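Cytochrome P450 reductase (Amycolatopsis methanolica 239, PDB 5OGX) uses FAD and a [2Fe-2S] cluster to pass electrons from NADH to its partner cytochrome P450, which O-demethylates guaiacol and other lignin-derived aromatics. Local coordinates at residues Y135-V140 with E189-L194; R101-T106 with E126-E131; R147-A152 with G171-G176; R118-G123 with L163-V168. All coordinates share one frame; numbering follows the deposited sequence.

Interaction 1: Y135-V140 with E189-L194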
# COMPACT_ATOMS: atom_id res chain seq x y z
N TYR A 135 -4.30 -2.25 -0.95
CA TYR A 135 -3.63 -3.43 -1.47
C TYR A 135 -4.44 -4.68 -1.13
O TYR A 135 -5.40 -4.64 -0.36
CB TYR A 135 -2.18 -3.54 -0.93
CG TYR A 135 -2.03 -3.99 0.52
CD1 TYR A 135 -1.97 -5.34 0.84
CD2 TYR A 135 -1.90 -3.07 1.56
CE1 TYR A 135 -1.82 -5.77 2.16
CE2 TYR A 135 -1.75 -3.50 2.90
CZ TYR A 135 -1.69 -4.85 3.17
OH TYR A 135 -1.54 -5.31 4.49
N VAL A 136 -4.04 -5.79 -1.75
CA VAL A 136 -4.66 -7.08 -1.48
C VAL A 136 -3.59 -8.06 -1.02
O VAL A 136 -2.40 -7.92 -1.34
CB VAL A 136 -5.42 -7.65 -2.69
CG1 VAL A 136 -6.60 -6.76 -3.03
CG2 VAL A 136 -4.48 -7.85 -3.89
N GLU A 137 -4.02 -9.05 -0.25
CA GLU A 137 -3.12 -10.04 0.31
C GLU A 137 -3.33 -11.36 -0.41
O GLU A 137 -4.44 -11.91 -0.39
CB GLU A 137 -3.38 -10.17 1.81
CG GLU A 137 -2.48 -11.10 2.56
CD GLU A 137 -2.94 -11.18 4.00
OE1 GLU A 137 -3.26 -12.29 4.47
OE2 GLU A 137 -3.03 -10.11 4.64
N LEU A 138 -2.28 -11.86 -1.07
CA LEU A 138 -2.35 -13.14 -1.77
C LEU A 138 -1.70 -14.22 -0.93
O LEU A 138 -0.77 -13.97 -0.15
CB LEU A 138 -1.64 -13.07 -3.13
CG LEU A 138 -1.99 -11.94 -4.11
CD1 LEU A 138 -1.32 -12.20 -5.48
CD2 LEU A 138 -3.48 -11.79 -4.27
N VAL A 139 -2.18 -15.45 -1.11
CA VAL A 139 -1.58 -16.63 -0.49
C VAL A 139 -0.93 -17.46 -1.58
O VAL A 139 -1.57 -17.79 -2.59
CB VAL A 139 -2.62 -17.45 0.29
CG1 VAL A 139 -1.95 -18.63 1.00
CG2 VAL A 139 -3.34 -16.57 1.29
N VAL A 140 0.35 -17.79 -1.41
CA VAL A 140 1.07 -18.57 -2.40
C VAL A 140 0.54 -20.00 -2.37
O VAL A 140 0.55 -20.64 -1.31
CB VAL A 140 2.59 -18.55 -2.16
CG1 VAL A 140 3.33 -19.43 -3.20
CG2 VAL A 140 3.11 -17.11 -2.15
N GLU A 189 -5.98 -17.47 -4.02
CA GLU A 189 -6.49 -17.14 -2.69
C GLU A 189 -6.06 -15.72 -2.34
O GLU A 189 -4.87 -15.39 -2.39
CB GLU A 189 -5.95 -18.13 -1.66
CG GLU A 189 -6.48 -17.92 -0.25
CD GLU A 189 -5.98 -18.98 0.71
OE1 GLU A 189 -5.27 -19.90 0.27
OE2 GLU A 189 -6.29 -18.87 1.91
N ALA A 190 -7.03 -14.87 -2.01
CA ALA A 190 -6.75 -13.45 -1.84
C ALA A 190 -7.79 -12.84 -0.92
O ALA A 190 -8.95 -13.25 -0.92
CB ALA A 190 -6.74 -12.73 -3.19
N THR A 191 -7.36 -11.85 -0.13
CA THR A 191 -8.27 -11.07 0.70
C THR A 191 -7.95 -9.59 0.52
O THR A 191 -6.81 -9.21 0.25
CB THR A 191 -8.15 -11.43 2.18
OG1 THR A 191 -6.81 -11.20 2.60
CG2 THR A 191 -8.48 -12.91 2.39
N GLY A 192 -8.96 -8.76 0.67
CA GLY A 192 -8.74 -7.34 0.59
C GLY A 192 -10.05 -6.59 0.77
O GLY A 192 -11.11 -7.20 0.93
N PRO A 193 -9.99 -5.26 0.75
CA PRO A 193 -8.76 -4.47 0.66
C PRO A 193 -8.13 -4.26 2.03
O PRO A 193 -8.80 -4.40 3.06
CB PRO A 193 -9.25 -3.13 0.11
CG PRO A 193 -10.60 -2.97 0.81
CD PRO A 193 -11.18 -4.40 0.94
N LEU A 194 -6.85 -3.90 2.03
CA LEU A 194 -6.12 -3.52 3.23
C LEU A 194 -5.38 -2.22 2.95
O LEU A 194 -5.19 -1.84 1.80
CB LEU A 194 -5.11 -4.60 3.64
CG LEU A 194 -5.77 -5.93 4.04
CD1 LEU A 194 -4.87 -7.09 3.64
CD2 LEU A 194 -6.02 -5.95 5.54
O HOH W 1 -5.23 -13.53 2.03
O HOH W 2 -6.17 -10.66 5.39
O HOH W 3 -3.59 -18.88 -4.13

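Interaction 2: R101-T106 with E126-E131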
# COMPACT_ATOMS: atom_id res chain seq x y z
N ARG A 101 -12.52 -8.70 2.97
CA ARG A 101 -13.28 -9.92 2.66
C ARG A 101 -12.46 -10.88 1.81
O ARG A 101 -11.44 -10.52 1.22
CB ARG A 101 -14.61 -9.58 1.97
CG ARG A 101 -14.51 -8.98 0.59
CD ARG A 101 -15.94 -8.71 0.04
NE ARG A 101 -15.91 -8.24 -1.34
CZ ARG A 101 -15.74 -9.03 -2.40
NH1 ARG A 101 -15.58 -10.34 -2.23
NH2 ARG A 101 -15.72 -8.52 -3.63
N ASP A 102 -12.92 -12.13 1.78
CA ASP A 102 -12.28 -13.16 0.96
C ASP A 102 -12.74 -13.03 -0.48
O ASP A 102 -13.94 -12.90 -0.75
CB ASP A 102 -12.61 -14.54 1.50
CG ASP A 102 -12.28 -14.68 2.97
OD1 ASP A 102 -11.07 -14.65 3.30
OD2 ASP A 102 -13.21 -14.80 3.79
N LEU A 103 -11.79 -13.07 -1.41
CA LEU A 103 -12.08 -12.83 -2.81
C LEU A 103 -12.15 -14.15 -3.57
O LEU A 103 -11.43 -15.10 -3.27
CB LEU A 103 -11.01 -11.95 -3.46
CG LEU A 103 -10.67 -10.67 -2.69
CD1 LEU A 103 -9.61 -9.87 -3.43
CD2 LEU A 103 -11.94 -9.85 -2.47
N THR A 104 -13.05 -14.19 -4.56
CA THR A 104 -13.10 -15.29 -5.53
C THR A 104 -12.42 -14.75 -6.78
O THR A 104 -13.06 -14.17 -7.66
CB THR A 104 -14.54 -15.73 -5.79
OG1 THR A 104 -15.15 -16.15 -4.56
CG2 THR A 104 -14.57 -16.88 -6.77
N ALA A 105 -11.10 -14.93 -6.85
CA ALA A 105 -10.26 -14.25 -7.83
C ALA A 105 -9.71 -15.25 -8.84
O ALA A 105 -9.21 -16.31 -8.45
CB ALA A 105 -9.10 -13.52 -7.15
N THR A 106 -9.77 -14.89 -10.13
CA THR A 106 -9.30 -15.74 -11.22
C THR A 106 -8.33 -14.96 -12.09
O THR A 106 -8.62 -13.81 -12.46
CB THR A 106 -10.47 -16.27 -12.07
OG1 THR A 106 -11.41 -16.94 -11.22
CG2 THR A 106 -9.96 -17.25 -13.12
N GLU A 126 -17.43 -10.82 -7.63
CA GLU A 126 -18.24 -9.72 -7.15
C GLU A 126 -17.40 -8.46 -7.07
O GLU A 126 -16.19 -8.53 -6.81
CB GLU A 126 -18.82 -10.02 -5.76
CG GLU A 126 -19.34 -11.45 -5.59
CD GLU A 126 -20.56 -11.73 -6.45
OE1 GLU A 126 -20.86 -12.93 -6.68
OE2 GLU A 126 -21.23 -10.76 -6.87
N PRO A 127 -18.00 -7.28 -7.26
CA PRO A 127 -17.23 -6.04 -7.15
C PRO A 127 -16.59 -5.90 -5.78
O PRO A 127 -17.19 -6.24 -4.75
CB PRO A 127 -18.27 -4.94 -7.38
CG PRO A 127 -19.41 -5.61 -8.06
CD PRO A 127 -19.40 -7.05 -7.66
N LEU A 128 -15.37 -5.38 -5.77
CA LEU A 128 -14.66 -5.08 -4.53
C LEU A 128 -14.75 -3.59 -4.24
O LEU A 128 -14.43 -2.76 -5.11
CB LEU A 128 -13.20 -5.50 -4.64
CG LEU A 128 -12.38 -5.27 -3.36
CD1 LEU A 128 -12.96 -6.14 -2.25
CD2 LEU A 128 -10.91 -5.58 -3.60
N ALA A 129 -15.19 -3.24 -3.04
CA ALA A 129 -15.16 -1.86 -2.57
C ALA A 129 -13.79 -1.58 -1.98
O ALA A 129 -13.35 -2.31 -1.09
CB ALA A 129 -16.24 -1.61 -1.53
N PHE A 130 -13.12 -0.53 -2.47
CA PHE A 130 -11.79 -0.15 -1.97
C PHE A 130 -11.52 1.30 -2.33
O PHE A 130 -12.21 1.90 -3.15
CB PHE A 130 -10.68 -1.05 -2.55
CG PHE A 130 -10.58 -0.99 -4.06
CD1 PHE A 130 -11.31 -1.87 -4.84
CD2 PHE A 130 -9.76 -0.06 -4.69
CE1 PHE A 130 -11.25 -1.83 -6.23
CE2 PHE A 130 -9.69 -0.02 -6.09
CZ PHE A 130 -10.44 -0.90 -6.85
N GLU A 131 -10.49 1.86 -1.70
CA GLU A 131 -9.94 3.17 -2.06
C GLU A 131 -8.70 2.95 -2.91
O GLU A 131 -7.92 2.04 -2.62
CB GLU A 131 -9.55 3.98 -0.83
CG GLU A 131 -10.71 4.26 0.13
CD GLU A 131 -11.74 5.16 -0.49
OE1 GLU A 131 -11.36 6.15 -1.17
OE2 GLU A 131 -12.94 4.88 -0.32
O HOH W 4 -16.33 -5.33 -1.27

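Interaction 3: R147-A152 with G171-G176. Unlike the reference sequence in segment 171-176: Val172 (reference Ile), Gly176 (reference Arg). With FAD (flavin-adenine dinucleotide), chain B.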
# COMPACT_ATOMS: atom_id res chain seq x y z
N ARG A 147 1.57 -12.58 0.92
CA ARG A 147 2.29 -11.45 0.35
C ARG A 147 1.31 -10.39 -0.13
O ARG A 147 0.22 -10.71 -0.61
CB ARG A 147 3.20 -11.88 -0.82
CG ARG A 147 4.24 -12.94 -0.42
CD ARG A 147 5.32 -12.36 0.48
NE ARG A 147 6.43 -13.31 0.64
CZ ARG A 147 6.55 -14.16 1.66
NH1 ARG A 147 5.62 -14.19 2.62
NH2 ARG A 147 7.59 -14.98 1.72
N GLN A 148 1.71 -9.14 0.03
CA GLN A 148 0.89 -7.98 -0.29
C GLN A 148 1.22 -7.47 -1.69
O GLN A 148 2.40 -7.34 -2.04
CB GLN A 148 1.18 -6.86 0.71
CG GLN A 148 1.12 -7.28 2.18
CD GLN A 148 2.43 -7.82 2.78
OE1 GLN A 148 3.33 -8.30 2.07
NE2 GLN A 148 2.53 -7.74 4.10
N TYR A 149 0.18 -7.07 -2.43
CA TYR A 149 0.37 -6.44 -3.74
C TYR A 149 -0.60 -5.28 -3.86
O TYR A 149 -1.81 -5.44 -3.67
CB TYR A 149 0.20 -7.45 -4.89
CG TYR A 149 1.33 -8.44 -4.81
CD1 TYR A 149 2.62 -8.06 -5.16
CD2 TYR A 149 1.15 -9.68 -4.22
CE1 TYR A 149 3.69 -8.94 -5.01
CE2 TYR A 149 2.21 -10.56 -4.06
CZ TYR A 149 3.47 -10.18 -4.44
OH TYR A 149 4.52 -11.05 -4.25
N SER A 150 -0.05 -4.10 -4.13
CA SER A 150 -0.85 -2.89 -4.25
C SER A 150 -1.74 -2.93 -5.49
O SER A 150 -1.36 -3.45 -6.54
CB SER A 150 0.06 -1.66 -4.37
OG SER A 150 0.89 -1.53 -3.25
N LEU A 151 -2.93 -2.33 -5.36
CA LEU A 151 -3.81 -2.15 -6.51
C LEU A 151 -3.38 -0.94 -7.31
O LEU A 151 -3.13 0.13 -6.75
CB LEU A 151 -5.27 -1.99 -6.04
CG LEU A 151 -5.86 -3.18 -5.28
CD1 LEU A 151 -7.29 -2.87 -4.89
CD2 LEU A 151 -5.82 -4.45 -6.14
N ALA A 152 -3.28 -1.11 -8.63
CA ALA A 152 -3.13 0.04 -9.52
C ALA A 152 -4.47 0.66 -9.88
O ALA A 152 -4.51 1.69 -10.57
CB ALA A 152 -2.39 -0.39 -10.80
N GLY A 171 12.75 -15.57 -4.54
CA GLY A 171 11.54 -15.27 -3.77
C GLY A 171 10.49 -16.36 -3.87
O GLY A 171 10.31 -17.00 -4.91
N VAL A 172 9.78 -16.57 -2.76
CA VAL A 172 8.76 -17.61 -2.71
C VAL A 172 7.58 -17.26 -3.62
O VAL A 172 7.15 -18.08 -4.44
CB VAL A 172 8.32 -17.83 -1.25
CG1 VAL A 172 7.03 -18.66 -1.18
CG2 VAL A 172 9.44 -18.50 -0.47
N ALA A 173 7.05 -16.03 -3.50
CA ALA A 173 5.87 -15.67 -4.27
C ALA A 173 6.22 -15.27 -5.70
O ALA A 173 5.46 -15.55 -6.62
CB ALA A 173 5.11 -14.52 -3.61
N THR A 174 7.34 -14.57 -5.90
CA THR A 174 7.62 -14.02 -7.24
C THR A 174 8.39 -15.03 -8.08
O THR A 174 7.82 -15.65 -8.98
CB THR A 174 8.35 -12.68 -7.11
OG1 THR A 174 9.55 -12.84 -6.35
CG2 THR A 174 7.44 -11.68 -6.43
N ASP A 175 9.68 -15.22 -7.77
CA ASP A 175 10.50 -16.20 -8.49
C ASP A 175 9.85 -17.58 -8.50
O ASP A 175 9.93 -18.30 -9.50
CB ASP A 175 11.89 -16.26 -7.84
CG ASP A 175 13.03 -16.31 -8.85
OD1 ASP A 175 12.81 -16.04 -10.05
OD2 ASP A 175 14.16 -16.62 -8.43
N GLY A 176 9.18 -17.96 -7.41
CA GLY A 176 8.64 -19.30 -7.30
C GLY A 176 7.22 -19.51 -7.81
O GLY A 176 6.77 -20.66 -7.87
PA FAD B . 10.63 -13.64 -0.32
O1A FAD B . 10.65 -15.14 -0.44
O2A FAD B . 9.81 -13.13 0.84
O5B FAD B . 12.16 -13.04 -0.18
C5B FAD B . 13.23 -13.75 -0.74
C4B FAD B . 14.55 -13.12 -0.20
O4B FAD B . 14.73 -11.95 -0.75
C3B FAD B . 14.42 -12.85 1.31
O3B FAD B . 15.62 -13.06 1.90
C2B FAD B . 13.99 -11.36 1.39
O2B FAD B . 14.35 -10.75 2.71
C1B FAD B . 14.60 -10.80 0.38
N9A FAD B . 13.80 -9.78 -0.24
C8A FAD B . 12.47 -9.63 -0.13
N7A FAD B . 12.12 -8.58 -0.88
C5A FAD B . 13.23 -8.10 -1.47
C6A FAD B . 13.42 -7.05 -2.34
N6A FAD B . 12.63 -6.03 -2.99
N1A FAD B . 14.64 -6.77 -2.79
C2A FAD B . 15.69 -7.53 -2.39
N3A FAD B . 15.51 -8.57 -1.54
C4A FAD B . 14.27 -8.85 -1.09
N1 FAD B . 5.78 -6.06 -4.32
C2 FAD B . 5.51 -5.83 -5.74
O2 FAD B . 6.20 -6.31 -6.57
N3 FAD B . 4.34 -5.02 -6.12
C4 FAD B . 3.47 -4.41 -5.16
O4 FAD B . 2.55 -3.74 -5.51
C4X FAD B . 3.79 -4.64 -3.72
N5 FAD B . 2.93 -4.07 -2.74
C5X FAD B . 3.26 -4.29 -1.33
C6 FAD B . 2.46 -3.68 -0.37
C7 FAD B . 2.79 -3.90 0.97
C7M FAD B . 1.79 -3.19 1.88
C8 FAD B . 3.88 -4.70 1.32
C8M FAD B . 4.16 -4.89 2.81
C9 FAD B . 4.69 -5.29 0.36
C9A FAD B . 4.37 -5.07 -0.97
N10 FAD B . 5.23 -5.71 -1.98
C10 FAD B . 4.93 -5.45 -3.34
C1' FAD B . 6.35 -6.59 -1.59
C2' FAD B . 5.70 -8.03 -1.78
O2' FAD B . 4.60 -8.29 -0.91
C3' FAD B . 6.68 -9.20 -1.59
O3' FAD B . 7.39 -8.98 -0.40
C4' FAD B . 7.67 -9.31 -2.76
O4' FAD B . 6.98 -9.60 -3.95
C5' FAD B . 8.72 -10.42 -2.51
O5' FAD B . 8.05 -11.59 -2.07
P FAD B . 8.71 -13.05 -2.41
O1P FAD B . 7.88 -14.09 -1.71
O2P FAD B . 8.90 -13.24 -3.89
O3P FAD B . 10.21 -12.98 -1.76

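Interaction 4: R118-G123 with L163-V168. With FAD (flavin-adenine dinucleotide), chain B.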
# COMPACT_ATOMS: atom_id res chain seq x y z
N ARG A 118 5.96 -7.97 -14.04
CA ARG A 118 4.75 -8.55 -14.61
C ARG A 118 3.52 -7.78 -14.17
O ARG A 118 3.42 -7.33 -13.03
CB ARG A 118 4.60 -10.01 -14.20
CG ARG A 118 5.40 -10.93 -15.09
CD ARG A 118 5.28 -12.39 -14.70
NE ARG A 118 5.71 -13.19 -15.84
CZ ARG A 118 5.44 -14.47 -16.03
NH1 ARG A 118 4.73 -15.16 -15.14
NH2 ARG A 118 5.89 -15.07 -17.13
N ARG A 119 2.56 -7.67 -15.09
CA ARG A 119 1.21 -7.23 -14.76
C ARG A 119 0.36 -8.47 -14.53
O ARG A 119 0.42 -9.43 -15.30
CB ARG A 119 0.61 -6.38 -15.88
CG ARG A 119 -0.56 -5.50 -15.41
CD ARG A 119 -1.39 -4.94 -16.56
NE ARG A 119 -0.56 -4.43 -17.66
CZ ARG A 119 0.00 -3.22 -17.68
NH1 ARG A 119 -0.16 -2.37 -16.66
NH2 ARG A 119 0.73 -2.86 -18.73
N VAL A 120 -0.43 -8.46 -13.47
CA VAL A 120 -1.36 -9.54 -13.19
C VAL A 120 -2.75 -8.94 -13.08
O VAL A 120 -2.98 -8.01 -12.30
CB VAL A 120 -0.98 -10.29 -11.90
CG1 VAL A 120 -2.04 -11.32 -11.59
CG2 VAL A 120 0.41 -10.93 -12.04
N LEU A 121 -3.68 -9.46 -13.87
CA LEU A 121 -5.08 -9.03 -13.82
C LEU A 121 -5.88 -10.15 -13.17
O LEU A 121 -5.87 -11.28 -13.67
CB LEU A 121 -5.62 -8.72 -15.21
CG LEU A 121 -4.92 -7.59 -15.97
CD1 LEU A 121 -5.64 -7.33 -17.29
CD2 LEU A 121 -4.84 -6.32 -15.12
N LEU A 122 -6.56 -9.84 -12.07
CA LEU A 122 -7.35 -10.81 -11.33
C LEU A 122 -8.82 -10.45 -11.45
O LEU A 122 -9.24 -9.38 -10.98
CB LEU A 122 -6.95 -10.84 -9.85
CG LEU A 122 -5.52 -11.22 -9.47
CD1 LEU A 122 -5.42 -11.24 -7.94
CD2 LEU A 122 -5.16 -12.58 -10.07
N GLY A 123 -9.60 -11.33 -12.07
CA GLY A 123 -11.03 -11.10 -12.19
C GLY A 123 -11.76 -11.58 -10.94
O GLY A 123 -11.44 -12.62 -10.38
N LEU A 163 -2.32 -5.72 -10.64
CA LEU A 163 -1.12 -5.76 -9.82
C LEU A 163 0.11 -5.59 -10.70
O LEU A 163 0.14 -6.06 -11.85
CB LEU A 163 -1.00 -7.10 -9.05
CG LEU A 163 -2.29 -7.61 -8.40
CD1 LEU A 163 -2.05 -8.99 -7.76
CD2 LEU A 163 -2.77 -6.62 -7.36
N HIS A 164 1.14 -4.92 -10.16
CA HIS A 164 2.45 -4.82 -10.80
C HIS A 164 3.45 -5.52 -9.90
O HIS A 164 3.70 -5.07 -8.78
CB HIS A 164 2.88 -3.36 -11.00
CG HIS A 164 1.90 -2.54 -11.78
ND1 HIS A 164 2.04 -1.17 -11.92
CD2 HIS A 164 0.78 -2.88 -12.45
CE1 HIS A 164 1.04 -0.71 -12.65
NE2 HIS A 164 0.26 -1.72 -12.99
N VAL A 165 4.04 -6.61 -10.39
CA VAL A 165 4.85 -7.50 -9.56
C VAL A 165 6.30 -7.45 -10.03
O VAL A 165 6.59 -7.71 -11.20
CB VAL A 165 4.32 -8.93 -9.62
CG1 VAL A 165 5.09 -9.82 -8.65
CG2 VAL A 165 2.83 -8.95 -9.31
N ARG A 166 7.21 -7.16 -9.11
CA ARG A 166 8.64 -7.21 -9.39
C ARG A 166 9.22 -8.55 -8.94
O ARG A 166 8.97 -8.99 -7.81
CB ARG A 166 9.36 -6.06 -8.69
CG ARG A 166 10.87 -6.10 -8.87
CD ARG A 166 11.32 -5.23 -10.03
NE ARG A 166 12.78 -5.27 -10.17
CZ ARG A 166 13.63 -4.62 -9.39
NH1 ARG A 166 14.94 -4.73 -9.60
NH2 ARG A 166 13.18 -3.85 -8.41
N ARG A 167 9.98 -9.19 -9.83
CA ARG A 167 10.61 -10.47 -9.51
C ARG A 167 11.72 -10.26 -8.49
O ARG A 167 12.63 -9.46 -8.71
CB ARG A 167 11.17 -11.13 -10.78
CG ARG A 167 11.51 -12.61 -10.61
CD ARG A 167 12.06 -13.21 -11.92
NE ARG A 167 13.32 -12.59 -12.30
CZ ARG A 167 14.52 -12.96 -11.85
NH1 ARG A 167 14.63 -13.98 -11.01
NH2 ARG A 167 15.61 -12.31 -12.24
N VAL A 168 11.67 -11.00 -7.40
CA VAL A 168 12.73 -11.02 -6.40
C VAL A 168 13.48 -12.34 -6.54
O VAL A 168 12.88 -13.41 -6.39
CB VAL A 168 12.18 -10.85 -4.98
CG1 VAL A 168 13.28 -11.03 -3.95
CG2 VAL A 168 11.49 -9.48 -4.83
PA FAD B . 10.63 -13.64 -0.32
O1A FAD B . 10.65 -15.14 -0.44
O2A FAD B . 9.81 -13.13 0.84
O5B FAD B . 12.16 -13.04 -0.18
C5B FAD B . 13.23 -13.75 -0.74
C4B FAD B . 14.55 -13.12 -0.20
O4B FAD B . 14.73 -11.95 -0.75
C3B FAD B . 14.42 -12.85 1.31
O3B FAD B . 15.62 -13.06 1.90
C2B FAD B . 13.99 -11.36 1.39
O2B FAD B . 14.35 -10.75 2.71
C1B FAD B . 14.60 -10.80 0.38
N9A FAD B . 13.80 -9.78 -0.24
C8A FAD B . 12.47 -9.63 -0.13
N7A FAD B . 12.12 -8.58 -0.88
C5A FAD B . 13.23 -8.10 -1.47
C6A FAD B . 13.42 -7.05 -2.34
N6A FAD B . 12.63 -6.03 -2.99
N1A FAD B . 14.64 -6.77 -2.79
C2A FAD B . 15.69 -7.53 -2.39
N3A FAD B . 15.51 -8.57 -1.54
C4A FAD B . 14.27 -8.85 -1.09
N1 FAD B . 5.78 -6.06 -4.32
C2 FAD B . 5.51 -5.83 -5.74
O2 FAD B . 6.20 -6.31 -6.57
N3 FAD B . 4.34 -5.02 -6.12
C4 FAD B . 3.47 -4.41 -5.16
O4 FAD B . 2.55 -3.74 -5.51
C4X FAD B . 3.79 -4.64 -3.72
N5 FAD B . 2.93 -4.07 -2.74
C5X FAD B . 3.26 -4.29 -1.33
C6 FAD B . 2.46 -3.68 -0.37
C7 FAD B . 2.79 -3.90 0.97
C7M FAD B . 1.79 -3.19 1.88
C8 FAD B . 3.88 -4.70 1.32
C8M FAD B . 4.16 -4.89 2.81
C9 FAD B . 4.69 -5.29 0.36
C9A FAD B . 4.37 -5.07 -0.97
N10 FAD B . 5.23 -5.71 -1.98
C10 FAD B . 4.93 -5.45 -3.34
C1' FAD B . 6.35 -6.59 -1.59
C2' FAD B . 5.70 -8.03 -1.78
O2' FAD B . 4.60 -8.29 -0.91
C3' FAD B . 6.68 -9.20 -1.59
O3' FAD B . 7.39 -8.98 -0.40
C4' FAD B . 7.67 -9.31 -2.76
O4' FAD B . 6.98 -9.60 -3.95
C5' FAD B . 8.72 -10.42 -2.51
O5' FAD B . 8.05 -11.59 -2.07
P FAD B . 8.71 -13.05 -2.41
O1P FAD B . 7.88 -14.09 -1.71
O2P FAD B . 8.90 -13.24 -3.89
O3P FAD B . 10.21 -12.98 -1.76

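Interaction 1: Y135-V140 with E189-L194
Tyr135 holds CG between its backbone N and carbonyl carbon (chi1 75°) while Leu194 holds CG beside its own N, and with these turns the phenol ring lies against the leucine. The two strands form an antiparallel ladder with a beta bulge, part of the six-stranded antiparallel beta barrel of the FAD-binding domain. Leu194 CB sits over one ring face, 3.7 Å from the Tyr135 centroid and offset toward the rim, and Leu194 CD1 reaches Tyr135 CE1 at 3.6 Å. With an alanine at Tyr135 the ring would be gone, and Leu194 CB would probably face a gap, with Gln148 and the flavin losing a packing surface. Paired backbone bonds join Tyr135 with Leu194 and Glu137 with Thr191. The register slips by one residue between them, where Gly192 faces Val136 and a cis peptide leads into Pro193. Glu137 extends alongside Thr191, pointing the same way; its OE1 makes a salt bridge to Arg146, and OE2 takes a hydrogen bond from Asn38 ND2, a residue of the [2Fe-2S] site. At the far end one water donates to Val139 O and accepts from Glu189 N, each at 2.8 Å.

Interaction 2: R101-T106 with E126-E131
Arg101 reaches Pro127 and Glu126 through a single nitrogen, NH2. Its CG takes the position between backbone N and carbonyl carbon (chi1 67°), the chain then runs extended as far as NE, and the guanidinium turns its edge to the loop. NH2 donates to Pro127 O at 2.9 Å, coming from well above the carbonyl plane, 61° out of it. A second, weak bond runs from Arg101 NH2 to Glu126 O at 3.2 Å, so two successive carbonyls share one donor group. Arg101 NE gives its hydrogen to a water at 2.9 Å, and that water also accepts from Ala129 N, which extends the grip one residue past Leu128. Leu128 swings CG anti to its backbone N (chi1 -178°) and slides past the arginine in the opposite direction, with Leu128 CD1 3.7 Å from Arg101 NE. The same methyl meets Leu103 CD2 at 3.9 Å, the two leucines crossing at about a right angle. Leu103 CD2 also lies over a face of the guanidinium. In this plain packing, the Leu128 side chain about 14 Å from FAD at nearest atoms, loop 126-131 between strands 117-124 and 135-139 lies on strand 101-114 of the FAD-binding domain's antiparallel barrel, with Leu103 and Leu128 both touching Leu161 of strand 160-166.

Interaction 3: R147-A152 with G171-G176
Arg147, Tyr149 and Ser150 belong to the R-x-Y-S signature of this flavoprotein family, and here the first two lean on Ala173 and Thr174 of the phosphate-binding segment that runs into helix 174-178. Arg147 CG touches Ala173 CB at 3.7 Å, and Tyr149 OH comes to 3.6 Å from Ala173 CB and close to the Thr174 CG2 methyl. No hydrogen bond passes directly between the two segments; FAD bridges them instead. Arg147 is bent at chi2 (-71°, placing CD), and NE donates to FAD O1P at 2.9 Å, while Arg147 NH2 lies 3.0 Å from FAD O2A on the other phosphate. O1P also accepts from Ala173 N at 2.8 Å, so strand and loop grip one oxygen. Next to it, FAD O2P takes both the backbone N of Thr174 and its hydroxyl, OG1 at 2.6 Å; Thr174 OG1 is fixed further by Val168 N. Val172 N serves O1A. These amides, and the N-terminal side of the helix that follows, are likely to offset part of the diphosphate charge. Gly171 lies close to the diphosphate, and a CB on it would clash with FAD O2P. Along the strand, Tyr149 OH and FAD O4' share a hydrogen bond of 2.9 Å, FAD O2' donates to Gln148 O, and Ser150 N donates to FAD O4 at 3.0 Å. An R-x-Y-S strand beside the flavin, ribityl chain and phosphate, with a G-x-x-T segment giving its amides to the diphosphate, is typical of FAD sites in the ferredoxin reductase family.

Interaction 4: R118-G123 with L163-V168
Arg119 runs alongside His164, the two side chains pointing the same way. Its CB starts 4.1 Å from Leu163 O, and Arg119 CG, anti to the backbone N (chi1 -160°), comes closer to that same Leu163 O, 3.7 Å, with His164 CD2 at 4.2 Å. Past CD the chain bends (chi3 -44°, placing NE), and at the tip Arg119 NH1 stands 3.8 Å from His164 NE2, the guanidinium and imidazole planes 83° apart. The two groups are held by a common acceptor, Glu162 OE2, which takes a salt bridge from Arg119 NH1 and a hydrogen bond from His164 NE2. Arg119 NH2 makes a salt bridge to Asp252, and His164 ND1 is hydrogen-bonded to the Tyr251 hydroxyl.

The backbones beneath form an antiparallel ladder on the outermost strand in the sheet order of the FAD-binding domain's barrel: Arg118 and Val165 exchange two hydrogen bonds, as do Val120 and Leu163, with Arg119 and His164 as the non-hydrogen-bonded pair between. On the other face of the sheet Val120 packs on Leu163 and Val165, and Leu122 CD1 meets Leu163 CD1.

Strand 160-166 also reads the flavin edge. FAD N3 donates to His164 O at 2.7 Å, and Arg166 N donates to FAD O2 at 2.9 Å. Val168 CG1 rests 3.6 Å from FAD O4B of the adenosine ribose and 3.7 Å from adenine C4A, and CG2 lies against C5' of the ribityl chain. An alanine at Val168 would lack both methyls and is likely to open a gap beside the ribose, the adenine and FAD C5'.

Overall arrangement
All four contacts lie in the FAD-binding domain and reach its one antiparallel sheet of six strands, a barrel. Interactions 1 and 2 sit side by side, centres about 9 Å apart, because strands 187-194 and 101-114 are neighbours; strand 135-139 then pairs with 146-150, leading into interaction 3. At the other end of the strand order, interaction 4 joins 117-124 to 160-166. Yet interactions 3 and 4 are closest, about 7 Å between centres. Along the chain, interaction 2 closes before interaction 1 opens, interaction 3 is nested inside interaction 1, and interaction 4 crosses the other three. Both outermost strands, 146-150 and 160-166, hydrogen-bond the same flavin, so the two ends of the strand order come together around the cofactor.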